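Local coordinates for digeranylgeranylglycerophospholipid reductase (Sulfolobus acidocaldarius, PDB 4OPC), which uses FAD to hydrogenate the double bonds of geranylgeranyl chains, turning unsaturated archaeols into the saturated lipids of archaeal membranes, at residues Ile350-Phe354 with Leu445-Asn449. Where two conformers were deposited one is given. Residues are numbered along the deposited sequence.
Sequences IFRRF and LTEFN
Two helices of the C-terminal helical region pack side by side here: one turn of helix 332-357 against one turn of the chain's last helix, 434-452. The axes of these short segments cross at -18°, both running the same way from N to C, and approach to 11.0 Å, with I350 CA 7.4 Å from L445 CA and R353 CA 7.8 Å from N449 CA. F448, chi1 t, has its CA-to-CB bond toward helix 332-357 and inserts its ring between the helices: I350 CG2 sits over one face, 3.7 Å from the ring centroid and 13° off the normal, a CH-pi contact. F448 CE2 reaches 3.4 Å from I350 O and 3.8 Å from R353 CB at the ring edge. I350, m for both chi1 and chi2, also brings CD1 to 3.6 Å from L445 CD2. Helix 410-425 touches I350 and F448, while the side chain of F354 lies about 4 Å from the bound lipid PGT. R353 (chi1 m, chi2 and chi3 t) stretches toward the last helix, its guanidinium with L445 CD2 over one face and a salt bridge from NE to D349. R353 NH1 donates to N449 OD1 (2.9 Å, 152°), and one water accepts from both R353 NH1 at 2.9 Å and N449 ND2 at 3.0 Å.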
loop_
_atom_site.group_PDB
_atom_site.type_symbol
_atom_site.label_atom_id
_atom_site.label_comp_id
_atom_site.label_asym_id
_atom_site.label_seq_id
_atom_site.Cartn_x
_atom_site.Cartn_y
_atom_site.Cartn_z
ATOM N N ILE A 350 -12.451 0.666 -7.618
ATOM C CA ILE A 350 -13.358 0.495 -8.757
ATOM C C ILE A 350 -12.574 0.449 -10.069
ATOM O O ILE A 350 -12.754 -0.450 -10.903
ATOM C CB ILE A 350 -14.378 1.660 -8.835
ATOM C CG1 ILE A 350 -15.358 1.601 -7.661
ATOM C CG2 ILE A 350 -15.136 1.630 -10.144
ATOM C CD1 ILE A 350 -16.321 0.430 -7.710
ATOM N N PHE A 351 -11.690 1.424 -10.263
ATOM C CA PHE A 351 -10.948 1.529 -11.513
ATOM C C PHE A 351 -10.078 0.291 -11.754
ATOM O O PHE A 351 -10.060 -0.250 -12.867
ATOM C CB PHE A 351 -10.141 2.839 -11.524
ATOM C CG PHE A 351 -9.582 3.216 -12.867
ATOM C CD1 PHE A 351 -10.352 3.143 -14.019
ATOM C CD2 PHE A 351 -8.294 3.700 -12.968
ATOM C CE1 PHE A 351 -9.822 3.505 -15.250
ATOM C CE2 PHE A 351 -7.767 4.066 -14.198
ATOM C CZ PHE A 351 -8.545 3.978 -15.334
ATOM N N ARG A 352 -9.404 -0.187 -10.708
ATOM C CA ARG A 352 -8.617 -1.415 -10.789
ATOM C C ARG A 352 -9.414 -2.606 -11.331
ATOM O O ARG A 352 -8.909 -3.384 -12.143
ATOM C CB ARG A 352 -8.049 -1.775 -9.400
ATOM C CG ARG A 352 -7.804 -3.277 -9.225
ATOM C CD ARG A 352 -7.438 -3.676 -7.820
ATOM N NE ARG A 352 -8.573 -3.799 -6.903
ATOM C CZ ARG A 352 -9.198 -4.943 -6.637
ATOM N NH1 ARG A 352 -8.807 -6.055 -7.230
ATOM N NH2 ARG A 352 -10.172 -4.988 -5.738
ATOM N N ARG A 353 -10.635 -2.773 -10.845
ATOM C CA ARG A 353 -11.461 -3.914 -11.228
ATOM C C ARG A 353 -11.727 -3.890 -12.722
ATOM O O ARG A 353 -11.687 -4.917 -13.400
ATOM C CB ARG A 353 -12.771 -3.889 -10.446
ATOM C CG ARG A 353 -12.589 -4.189 -8.973
ATOM C CD ARG A 353 -13.782 -3.721 -8.158
ATOM N NE ARG A 353 -13.411 -3.690 -6.749
ATOM C CZ ARG A 353 -13.944 -4.455 -5.803
ATOM N NH1 ARG A 353 -14.931 -5.294 -6.085
ATOM N NH2 ARG A 353 -13.501 -4.359 -4.562
ATOM N N PHE A 354 -11.992 -2.701 -13.245
ATOM C CA PHE A 354 -12.133 -2.509 -14.669
ATOM C C PHE A 354 -10.843 -2.865 -15.422
ATOM O O PHE A 354 -10.871 -3.654 -16.371
ATOM C CB PHE A 354 -12.552 -1.055 -14.917
ATOM C CG PHE A 354 -12.548 -0.636 -16.360
ATOM C CD1 PHE A 354 -13.505 -1.110 -17.253
ATOM C CD2 PHE A 354 -11.596 0.262 -16.818
ATOM C CE1 PHE A 354 -13.502 -0.685 -18.580
ATOM C CE2 PHE A 354 -11.589 0.684 -18.137
ATOM C CZ PHE A 354 -12.541 0.214 -19.015
ATOM N N LEU A 445 -20.096 -1.649 -4.761
ATOM C CA LEU A 445 -19.134 -2.616 -5.275
ATOM C C LEU A 445 -19.808 -3.848 -5.883
ATOM O O LEU A 445 -19.412 -4.299 -6.956
ATOM C CB LEU A 445 -18.169 -3.032 -4.166
ATOM C CG LEU A 445 -17.268 -1.910 -3.668
ATOM C CD1 LEU A 445 -16.535 -2.339 -2.414
ATOM C CD2 LEU A 445 -16.268 -1.514 -4.734
ATOM N N THR A 446 -20.817 -4.384 -5.202
ATOM C CA THR A 446 -21.570 -5.532 -5.708
ATOM C C THR A 446 -22.182 -5.227 -7.073
ATOM O O THR A 446 -22.056 -6.018 -8.018
ATOM C CB THR A 446 -22.694 -5.947 -4.735
ATOM O OG1 THR A 446 -22.115 -6.353 -3.488
ATOM C CG2 THR A 446 -23.505 -7.103 -5.312
ATOM N N GLU A 447 -22.845 -4.081 -7.180
ATOM C CA GLU A 447 -23.454 -3.678 -8.445
ATOM C C GLU A 447 -22.398 -3.456 -9.519
ATOM O O GLU A 447 -22.596 -3.817 -10.681
ATOM C CB GLU A 447 -24.284 -2.408 -8.270
ATOM C CG GLU A 447 -25.493 -2.555 -7.377
ATOM C CD GLU A 447 -26.257 -1.253 -7.229
ATOM O OE1 GLU A 447 -26.403 -0.530 -8.241
ATOM O OE2 GLU A 447 -26.703 -0.949 -6.101
ATOM N N PHE A 448 -21.269 -2.865 -9.143
ATOM C CA PHE A 448 -20.219 -2.640 -10.121
ATOM C C PHE A 448 -19.631 -3.949 -10.642
ATOM O O PHE A 448 -19.448 -4.115 -11.844
ATOM C CB PHE A 448 -19.112 -1.731 -9.580
ATOM C CG PHE A 448 -18.039 -1.459 -10.591
ATOM C CD1 PHE A 448 -18.297 -0.625 -11.663
ATOM C CD2 PHE A 448 -16.808 -2.087 -10.513
ATOM C CE1 PHE A 448 -17.339 -0.389 -12.626
ATOM C CE2 PHE A 448 -15.844 -1.858 -11.474
ATOM C CZ PHE A 448 -16.107 -1.011 -12.529
ATOM N N ASN A 449 -19.343 -4.881 -9.740
ATOM C CA ASN A 449 -18.827 -6.185 -10.145
ATOM C C ASN A 449 -19.745 -6.852 -11.155
ATOM O O ASN A 449 -19.293 -7.426 -12.144
ATOM C CB ASN A 449 -18.671 -7.119 -8.940
ATOM C CG ASN A 449 -17.556 -6.701 -8.001
ATOM O OD1 ASN A 449 -16.619 -5.994 -8.382
ATOM N ND2 ASN A 449 -17.650 -7.150 -6.758
HETATM O O HOH W 1 -16.046 -7.312 -4.284
#